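Local atomic coordinates of arginyl-tRNA synthetase, putative (Plasmodium falciparum, PDB entry 5JLD), a protein that probably catalyses the ATP-dependent attachment of L-arginine to tRNA(Arg), releasing AMP and diphosphate, as a class I aminoacyl-tRNA synthetase. Residues 119-122 / 123-126; 245-248 / 249-253; 508-511 / 512-515. All coordinates share one frame; numbering follows the deposited sequence.

Contact 1: 119-122 / 123-126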
ATOM      1  N   ILE A 119     -11.286   2.094  12.000  1.00 45.95           N
ATOM      2  CA  ILE A 119     -12.057   1.486  10.928  1.00 48.98           C
ATOM      3  C   ILE A 119     -12.098  -0.017  11.119  1.00 51.07           C
ATOM      4  O   ILE A 119     -11.065  -0.685  11.085  1.00 53.68           O
ATOM      5  CB  ILE A 119     -11.464   1.800   9.530  1.00 43.92           C
ATOM      6  CG1 ILE A 119     -11.625   3.269   9.168  1.00 43.49           C
ATOM      7  CG2 ILE A 119     -12.101   0.917   8.434  1.00 37.92           C
ATOM      8  CD1 ILE A 119     -10.928   3.621   7.819  1.00 37.40           C
ATOM      9  N   ASN A 120     -13.290  -0.552  11.325  1.00 46.03           N
ATOM     10  CA  ASN A 120     -13.437  -1.984  11.395  1.00 44.24           C
ATOM     11  C   ASN A 120     -13.451  -2.593  10.009  1.00 44.78           C
ATOM     12  O   ASN A 120     -14.306  -2.263   9.185  1.00 46.20           O
ATOM     13  CB  ASN A 120     -14.713  -2.363  12.130  1.00 54.93           C
ATOM     14  CG  ASN A 120     -14.707  -3.813  12.546  1.00 54.26           C
ATOM     15  OD1 ASN A 120     -14.714  -4.709  11.697  1.00 46.31           O
ATOM     16  ND2 ASN A 120     -14.662  -4.057  13.858  1.00 55.28           N
ATOM     17  N   ILE A 121     -12.526  -3.506   9.745  1.00 46.57           N
ATOM     18  CA  ILE A 121     -12.428  -4.097   8.413  1.00 43.71           C
ATOM     19  C   ILE A 121     -13.716  -4.816   7.954  1.00 40.48           C
ATOM     20  O   ILE A 121     -14.001  -4.881   6.748  1.00 43.05           O
ATOM     21  CB  ILE A 121     -11.232  -5.075   8.336  1.00 43.82           C
ATOM     22  CG1 ILE A 121     -10.928  -5.443   6.872  1.00 41.44           C
ATOM     23  CG2 ILE A 121     -11.465  -6.317   9.225  1.00 38.55           C
ATOM     24  CD1 ILE A 121      -9.537  -6.104   6.674  1.00 38.66           C
ATOM     25  N   ASN A 122     -14.496  -5.334   8.905  1.00 41.55           N
ATOM     26  CA  ASN A 122     -15.783  -5.958   8.596  1.00 42.83           C
ATOM     27  C   ASN A 122     -16.697  -5.009   7.783  1.00 48.21           C
ATOM     28  O   ASN A 122     -17.491  -5.442   6.936  1.00 44.54           O
ATOM     29  CB  ASN A 122     -16.483  -6.394   9.893  1.00 44.85           C
ATOM     30  CG  ASN A 122     -15.798  -7.604  10.567  1.00 46.60           C
ATOM     31  OD1 ASN A 122     -15.143  -8.413   9.905  1.00 46.67           O
ATOM     32  ND2 ASN A 122     -15.934  -7.706  11.890  1.00 41.50           N
ATOM     33  N   ASP A 123     -16.552  -3.711   8.023  1.00 42.95           N
ATOM     34  CA  ASP A 123     -17.396  -2.717   7.366  1.00 44.65           C
ATOM     35  C   ASP A 123     -16.872  -2.296   5.999  1.00 48.89           C
ATOM     36  O   ASP A 123     -17.553  -1.546   5.296  1.00 52.73           O
ATOM     37  CB  ASP A 123     -17.540  -1.478   8.248  1.00 32.48           C
ATOM     38  CG  ASP A 123     -18.212  -1.774   9.555  1.00 46.21           C
ATOM     39  OD1 ASP A 123     -19.162  -2.586   9.567  1.00 55.75           O
ATOM     40  OD2 ASP A 123     -17.787  -1.199  10.578  1.00 55.55           O
ATOM     41  N   ILE A 124     -15.679  -2.746   5.605  1.00 41.42           N
ATOM     42  CA  ILE A 124     -15.194  -2.323   4.283  1.00 39.76           C
ATOM     43  C   ILE A 124     -14.946  -3.503   3.352  1.00 42.12           C
ATOM     44  O   ILE A 124     -14.231  -3.389   2.358  1.00 42.29           O
ATOM     45  CB  ILE A 124     -13.916  -1.484   4.377  1.00 43.34           C
ATOM     46  CG1 ILE A 124     -12.833  -2.219   5.175  1.00 42.21           C
ATOM     47  CG2 ILE A 124     -14.214  -0.119   4.996  1.00 44.88           C
ATOM     48  CD1 ILE A 124     -11.479  -1.547   5.055  1.00 33.11           C
ATOM     49  N   LYS A 125     -15.551  -4.636   3.682  1.00 44.21           N
ATOM     50  CA  LYS A 125     -15.352  -5.855   2.914  1.00 51.17           C
ATOM     51  C   LYS A 125     -16.648  -6.639   2.858  1.00 49.56           C
ATOM     52  O   LYS A 125     -17.616  -6.324   3.564  1.00 50.09           O
ATOM     53  CB  LYS A 125     -14.238  -6.721   3.525  1.00 48.96           C
ATOM     54  CG  LYS A 125     -14.590  -7.375   4.875  1.00 50.37           C
ATOM     55  CD  LYS A 125     -13.416  -8.214   5.399  1.00 52.15           C
ATOM     56  CE  LYS A 125     -13.733  -8.877   6.727  1.00 48.78           C
ATOM     57  NZ  LYS A 125     -14.856  -9.874   6.622  1.00 47.86           N
ATOM     58  N   GLU A 126     -16.678  -7.659   2.015  1.00 49.83           N
ATOM     59  CA  GLU A 126     -17.795  -8.588   2.071  1.00 64.81           C
ATOM     60  C   GLU A 126     -17.545  -9.605   3.196  1.00 68.34           C
ATOM     61  O   GLU A 126     -16.397  -9.968   3.480  1.00 62.32           O
ATOM     62  CB  GLU A 126     -17.997  -9.261   0.713  1.00 69.23           C
ATOM     63  CG  GLU A 126     -18.563  -8.298  -0.339  1.00 64.41           C
ATOM     64  CD  GLU A 126     -19.878  -7.658   0.103  1.00 57.22           C
TER
HETATM   65  O   HOH W   1     -15.706   0.507  10.805  1.00 49.79           O
HETATM   66  O   HOH W   2     -17.293  -8.205   6.730  1.00 46.70           O
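A short 3-10 turn, lying in the loop between strands 114-115 and 133-137, is closed by D123 N donating to N120 O (2.9 Å) and by I124 N donating to I121 O, also 2.9 Å. An Asx turn begins the element: OD1 of N120 takes the N-H of N122 at 2.9 Å and in the carbonyl plane, the amide group having been carried there with CG anti to the backbone N (chi1 -164°). A water accepts from N120 N and donates to D123 OD2, tying the start of the turn to the D123 carboxylate.

On the side facing the fold, CG1 of I121 meets CG1 of I124 at 4.1 Å, the two side chains crossing at about a right angle, and CG2 of I119 touches CG2 of I124 at 4.2 Å. I119 and I124, both buried, go on to pack against helix 522-532, at F526 among others, so that a loop of the catalytic region rests on a helix of the anticodon-binding region. K125 runs back over the turn: its CG lies 3.2 Å from I121 O, and its CE passes alongside N122 OD1 at 3.5 Å. NZ, brought round by a bend at chi4, donates to E129 O and also to a second water, which in turn donates to N122 O.

Contact 2: 245-248 / 249-253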
ATOM      1  N   LYS A 245      29.056 -23.812   4.153  1.00 63.45           N
ATOM      2  CA  LYS A 245      27.961 -23.240   4.918  1.00 71.07           C
ATOM      3  C   LYS A 245      28.453 -22.106   5.819  1.00 75.14           C
ATOM      4  O   LYS A 245      27.778 -21.093   5.975  1.00 71.73           O
ATOM      5  CB  LYS A 245      27.275 -24.316   5.751  1.00 68.03           C
ATOM      6  CG  LYS A 245      26.228 -25.103   4.998  1.00 68.64           C
ATOM      7  CD  LYS A 245      25.038 -24.230   4.647  1.00 73.82           C
ATOM      8  CE  LYS A 245      23.865 -25.071   4.196  1.00 76.33           C
ATOM      9  NZ  LYS A 245      23.035 -25.505   5.358  1.00 80.75           N
ATOM     10  N   PHE A 246      29.634 -22.284   6.406  1.00 76.28           N
ATOM     11  CA  PHE A 246      30.265 -21.242   7.212  1.00 75.32           C
ATOM     12  C   PHE A 246      30.411 -19.943   6.406  1.00 70.01           C
ATOM     13  O   PHE A 246      29.968 -18.854   6.831  1.00 74.40           O
ATOM     14  CB  PHE A 246      31.637 -21.729   7.713  1.00 79.51           C
ATOM     15  CG  PHE A 246      32.342 -20.758   8.614  1.00 74.48           C
ATOM     16  CD1 PHE A 246      32.007 -20.668   9.957  1.00 72.15           C
ATOM     17  CD2 PHE A 246      33.346 -19.940   8.120  1.00 76.28           C
ATOM     18  CE1 PHE A 246      32.655 -19.777  10.791  1.00 79.79           C
ATOM     19  CE2 PHE A 246      34.001 -19.041   8.950  1.00 80.91           C
ATOM     20  CZ  PHE A 246      33.656 -18.959  10.288  1.00 82.67           C
ATOM     21  N   VAL A 247      31.003 -20.085   5.220  1.00 62.50           N
ATOM     22  CA  VAL A 247      31.305 -18.955   4.344  1.00 67.87           C
ATOM     23  C   VAL A 247      30.031 -18.284   3.820  1.00 68.01           C
ATOM     24  O   VAL A 247      29.879 -17.066   3.919  1.00 72.67           O
ATOM     25  CB  VAL A 247      32.198 -19.405   3.158  1.00 67.46           C
ATOM     26  CG1 VAL A 247      32.345 -18.288   2.130  1.00 67.59           C
ATOM     27  CG2 VAL A 247      33.567 -19.864   3.671  1.00 61.06           C
ATOM     28  N   TRP A 248      29.129 -19.090   3.269  1.00 62.79           N
ATOM     29  CA  TRP A 248      27.800 -18.650   2.868  1.00 58.33           C
ATOM     30  C   TRP A 248      27.133 -17.832   3.963  1.00 57.87           C
ATOM     31  O   TRP A 248      26.633 -16.726   3.728  1.00 57.87           O
ATOM     32  CB  TRP A 248      26.930 -19.864   2.515  1.00 57.22           C
ATOM     33  CG  TRP A 248      25.488 -19.554   2.393  1.00 56.56           C
ATOM     34  CD1 TRP A 248      24.871 -18.920   1.347  1.00 50.10           C
ATOM     35  CD2 TRP A 248      24.456 -19.855   3.351  1.00 61.33           C
ATOM     36  NE1 TRP A 248      23.513 -18.815   1.597  1.00 55.61           N
ATOM     37  CE2 TRP A 248      23.238 -19.372   2.819  1.00 59.01           C
ATOM     38  CE3 TRP A 248      24.445 -20.484   4.604  1.00 62.99           C
ATOM     39  CZ2 TRP A 248      22.019 -19.503   3.498  1.00 60.55           C
ATOM     40  CZ3 TRP A 248      23.228 -20.609   5.280  1.00 56.02           C
ATOM     41  CH2 TRP A 248      22.036 -20.120   4.722  1.00 59.04           C
ATOM     42  N   ASN A 249      27.141 -18.376   5.172  1.00 58.96           N
ATOM     43  CA  ASN A 249      26.502 -17.708   6.291  1.00 61.57           C
ATOM     44  C   ASN A 249      27.161 -16.358   6.589  1.00 59.85           C
ATOM     45  O   ASN A 249      26.467 -15.373   6.891  1.00 56.68           O
ATOM     46  CB  ASN A 249      26.524 -18.614   7.519  1.00 71.41           C
ATOM     47  CG  ASN A 249      25.391 -18.325   8.466  1.00 85.81           C
ATOM     48  OD1 ASN A 249      25.560 -17.608   9.452  1.00 97.73           O
ATOM     49  ND2 ASN A 249      24.213 -18.860   8.160  1.00 84.96           N
ATOM     50  N   LYS A 250      28.490 -16.304   6.465  1.00 60.07           N
ATOM     51  CA  LYS A 250      29.217 -15.035   6.601  1.00 64.87           C
ATOM     52  C   LYS A 250      28.821 -13.991   5.545  1.00 64.25           C
ATOM     53  O   LYS A 250      28.652 -12.796   5.851  1.00 70.95           O
ATOM     54  CB  LYS A 250      30.736 -15.277   6.528  1.00 77.81           C
ATOM     55  CG  LYS A 250      31.333 -15.969   7.742  1.00 82.32           C
ATOM     56  CD  LYS A 250      30.947 -15.257   9.031  1.00 88.10           C
ATOM     57  CE  LYS A 250      31.064 -16.192  10.229  1.00 92.92           C
ATOM     58  NZ  LYS A 250      30.175 -17.386  10.080  1.00 94.65           N
ATOM     59  N   LEU A 251      28.681 -14.445   4.302  1.00 54.73           N
ATOM     60  CA  LEU A 251      28.281 -13.572   3.190  1.00 64.60           C
ATOM     61  C   LEU A 251      26.876 -12.992   3.403  1.00 62.91           C
ATOM     62  O   LEU A 251      26.652 -11.773   3.296  1.00 69.18           O
ATOM     63  CB  LEU A 251      28.329 -14.345   1.866  1.00 66.29           C
ATOM     64  CG  LEU A 251      29.662 -14.437   1.101  1.00 74.42           C
ATOM     65  CD1 LEU A 251      30.834 -14.661   2.035  1.00 72.55           C
ATOM     66  CD2 LEU A 251      29.609 -15.566   0.074  1.00 69.58           C
ATOM     67  N   CYS A 252      25.939 -13.889   3.694  1.00 51.28           N
ATOM     68  CA  CYS A 252      24.573 -13.517   3.974  1.00 49.70           C
ATOM     69  C   CYS A 252      24.539 -12.521   5.120  1.00 56.47           C
ATOM     70  O   CYS A 252      23.861 -11.502   5.037  1.00 52.86           O
ATOM     71  CB  CYS A 252      23.738 -14.752   4.297  1.00 48.68           C
ATOM     72  SG  CYS A 252      23.508 -15.851   2.880  1.00 55.45           S
ATOM     73  N   GLU A 253      25.301 -12.786   6.175  1.00 62.52           N
ATOM     74  CA  GLU A 253      25.275 -11.878   7.317  1.00 67.83           C
ATOM     75  C   GLU A 253      25.770 -10.484   6.939  1.00 64.72           C
ATOM     76  O   GLU A 253      25.121  -9.473   7.269  1.00 61.23           O
ATOM     77  CB  GLU A 253      26.094 -12.445   8.469  1.00 75.12           C
ATOM     78  CG  GLU A 253      25.363 -13.552   9.201  1.00 83.20           C
ATOM     79  CD  GLU A 253      26.230 -14.264  10.212  1.00 88.12           C
ATOM     80  OE1 GLU A 253      27.449 -13.988  10.260  1.00 89.67           O
ATOM     81  OE2 GLU A 253      25.683 -15.101  10.961  1.00 88.93           O
TER
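The carbonyl oxygen of W248 accepts a bond from C252 N that is 2.9 Å long and almost straight, at 178°. The same i to i+4 pattern joins K245 to N249, F246 to K250 and V247 to L251 along helix 242-265, and it sets three side-chain pairs one turn apart.

In the first pair, the sulfur of C252 sits over one face of the W248 indole. SG is 3.6 Å from the centroid of the five-membered ring and displaced toward the rim, where NE1 is its nearest ring atom at 3.2 Å. That NE1 does not depend on the sulfur for a partner, because it donates to the backbone oxygen of D180. The rings of W181 and F185 approach the indole in edge-to-face fashion, so that it has two aromatic neighbours as well as the sulfur.

F246 and K250 form a second pair, a cation-pi contact. NZ of K250 lies above the phenyl ring, 3.8 Å from its centroid and 23° off the normal, while CE adds an off-centre CH-pi contact at 4.2 Å. Bends in the lysine chain at chi2 and chi4 curl the ammonium group back over the ring instead of letting it extend along the helix. The ring's electron cloud would favour the positive charge there.

V247 and L251 lie side by side and point the same way, CG1 to CD1 being 3.9 Å. Both are buried against I192 of helix 185-194. This is the i to i+4 pairing of an alpha-helix that turns V247 and L251 toward a neighbouring helix of the catalytic region and leaves F246 and K250 partly exposed.

Contact 3: 508-511 / 512-515; sequences TSIY and EINL
E512 folds its carboxylate back toward T508 and S509 and makes the tight part of this helix start, while the side chains of I510 and N514 meet more loosely one turn along. OE2 of E512 lies 3.1 Å from S509 CB and takes a weak bond from S509 N at 3.2 Å; T508 OG1 reaches the same oxygen weakly, at 3.5 Å. In the other direction, S509 OG accepts from Y511 N at 2.9 Å. Together S509 and E512 form a capping box at the N-terminus of helix 510-520. S509 is the N-cap residue, its OG anti to the backbone N (chi1 154°). The E512 carboxylate, close to the helix N-terminus, would probably be favoured by the helix dipole. E512 is buried, its chain lying against F552 of helix 536-556 and against R567 and L570 of helix 564-584, all in the anticodon-binding region. S509 O then begins the regular bonding, accepting from I513 N at 3.0 Å.

On the looser side, I510 is exposed, and its CD1 approaches N514 OD1 only to 3.8 Å as the two side chains cross. CG2 of I510 instead covers one face of the Y511 ring, 3.8 Å above its centre.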
ATOM      1  N   THR A 508     -21.454  25.358   8.836  1.00 57.61           N
ATOM      2  CA  THR A 508     -22.312  26.445   8.395  1.00 64.82           C
ATOM      3  C   THR A 508     -21.977  26.898   6.979  1.00 72.58           C
ATOM      4  O   THR A 508     -22.820  27.470   6.287  1.00 77.76           O
ATOM      5  CB  THR A 508     -22.204  27.653   9.365  1.00 62.22           C
ATOM      6  OG1 THR A 508     -20.843  28.102   9.443  1.00 72.15           O
ATOM      7  CG2 THR A 508     -22.648  27.253  10.756  1.00 55.98           C
ATOM      8  N   SER A 509     -20.749  26.640   6.541  1.00 67.79           N
ATOM      9  CA  SER A 509     -20.350  27.044   5.198  1.00 61.81           C
ATOM     10  C   SER A 509     -20.205  25.841   4.284  1.00 57.36           C
ATOM     11  O   SER A 509     -20.001  24.701   4.736  1.00 52.66           O
ATOM     12  CB  SER A 509     -19.042  27.832   5.227  1.00 64.17           C
ATOM     13  OG  SER A 509     -18.356  27.713   3.992  1.00 72.65           O
ATOM     14  N   ILE A 510     -20.308  26.094   2.985  1.00 52.21           N
ATOM     15  CA  ILE A 510     -20.087  25.038   2.014  1.00 56.64           C
ATOM     16  C   ILE A 510     -18.686  24.423   2.191  1.00 52.19           C
ATOM     17  O   ILE A 510     -18.471  23.251   1.868  1.00 54.31           O
ATOM     18  CB  ILE A 510     -20.261  25.555   0.576  1.00 62.06           C
ATOM     19  CG1 ILE A 510     -20.239  24.389  -0.419  1.00 58.56           C
ATOM     20  CG2 ILE A 510     -19.183  26.585   0.245  1.00 71.01           C
ATOM     21  CD1 ILE A 510     -21.232  23.288  -0.086  1.00 54.99           C
ATOM     22  N   TYR A 511     -17.755  25.196   2.746  1.00 51.63           N
ATOM     23  CA  TYR A 511     -16.374  24.744   2.890  1.00 53.46           C
ATOM     24  C   TYR A 511     -16.216  23.799   4.076  1.00 58.95           C
ATOM     25  O   TYR A 511     -15.410  22.860   4.038  1.00 55.89           O
ATOM     26  CB  TYR A 511     -15.430  25.941   3.026  1.00 49.14           C
ATOM     27  CG  TYR A 511     -15.515  26.883   1.853  1.00 67.50           C
ATOM     28  CD1 TYR A 511     -15.029  26.515   0.603  1.00 71.53           C
ATOM     29  CD2 TYR A 511     -16.106  28.138   1.986  1.00 77.05           C
ATOM     30  CE1 TYR A 511     -15.120  27.376  -0.481  1.00 79.37           C
ATOM     31  CE2 TYR A 511     -16.203  29.000   0.908  1.00 80.23           C
ATOM     32  CZ  TYR A 511     -15.713  28.613  -0.322  1.00 83.80           C
ATOM     33  OH  TYR A 511     -15.804  29.479  -1.390  1.00 91.35           O
ATOM     34  N   GLU A 512     -16.995  24.057   5.122  1.00 60.50           N
ATOM     35  CA  GLU A 512     -17.006  23.208   6.309  1.00 54.92           C
ATOM     36  C   GLU A 512     -17.722  21.906   6.004  1.00 47.51           C
ATOM     37  O   GLU A 512     -17.281  20.839   6.423  1.00 49.38           O
ATOM     38  CB  GLU A 512     -17.668  23.932   7.479  1.00 42.08           C
ATOM     39  CG  GLU A 512     -16.749  24.918   8.172  1.00 47.63           C
ATOM     40  CD  GLU A 512     -17.503  26.101   8.738  1.00 63.22           C
ATOM     41  OE1 GLU A 512     -17.670  26.180   9.970  1.00 70.94           O
ATOM     42  OE2 GLU A 512     -17.934  26.952   7.939  1.00 71.15           O
ATOM     43  N   ILE A 513     -18.819  22.014   5.256  1.00 48.84           N
ATOM     44  CA  ILE A 513     -19.507  20.855   4.700  1.00 51.00           C
ATOM     45  C   ILE A 513     -18.536  20.009   3.886  1.00 47.03           C
ATOM     46  O   ILE A 513     -18.425  18.808   4.104  1.00 44.97           O
ATOM     47  CB  ILE A 513     -20.699  21.258   3.791  1.00 50.40           C
ATOM     48  CG1 ILE A 513     -21.846  21.831   4.619  1.00 53.55           C
ATOM     49  CG2 ILE A 513     -21.206  20.052   3.013  1.00 42.45           C
ATOM     50  CD1 ILE A 513     -22.438  20.830   5.603  1.00 51.24           C
ATOM     51  N   ASN A 514     -17.831  20.647   2.958  1.00 46.41           N
ATOM     52  CA  ASN A 514     -16.912  19.928   2.066  1.00 51.03           C
ATOM     53  C   ASN A 514     -15.741  19.245   2.797  1.00 50.40           C
ATOM     54  O   ASN A 514     -15.355  18.098   2.472  1.00 40.30           O
ATOM     55  CB  ASN A 514     -16.364  20.883   1.007  1.00 50.31           C
ATOM     56  CG  ASN A 514     -17.345  21.128  -0.122  1.00 49.15           C
ATOM     57  OD1 ASN A 514     -18.463  20.619  -0.104  1.00 54.79           O
ATOM     58  ND2 ASN A 514     -16.930  21.917  -1.112  1.00 45.31           N
ATOM     59  N   LEU A 515     -15.183  19.955   3.778  1.00 45.89           N
ATOM     60  CA  LEU A 515     -14.142  19.384   4.617  1.00 48.21           C
ATOM     61  C   LEU A 515     -14.678  18.165   5.382  1.00 42.99           C
ATOM     62  O   LEU A 515     -14.056  17.098   5.383  1.00 38.79           O
ATOM     63  CB  LEU A 515     -13.587  20.445   5.579  1.00 46.34           C
ATOM     64  CG  LEU A 515     -12.501  19.939   6.539  1.00 41.28           C
ATOM     65  CD1 LEU A 515     -11.407  19.247   5.735  1.00 44.57           C
ATOM     66  CD2 LEU A 515     -11.912  21.057   7.362  1.00 37.37           C
TER

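Contact 1 bridges two regions of the chain, since its isoleucines pack on helix 522-532, the next helix after the 510-520 helix of contact 3. Contacts 2 and 3 lie on opposite sides of the chain's centre, about 61 Å apart between centres, one in the catalytic region and the other in the anticodon-binding region. Contact 1 falls nearer the middle: its centre is about 45 Å from that of contact 2 and about 27 Å from that of contact 3, with nearest atoms about 14 Å apart in the latter case. Its loop leads into strand 133-137, the central strand of the parallel sheet, whereas the helix of contact 2 packs on helix 185-194, which follows strand 171-176 of that sheet.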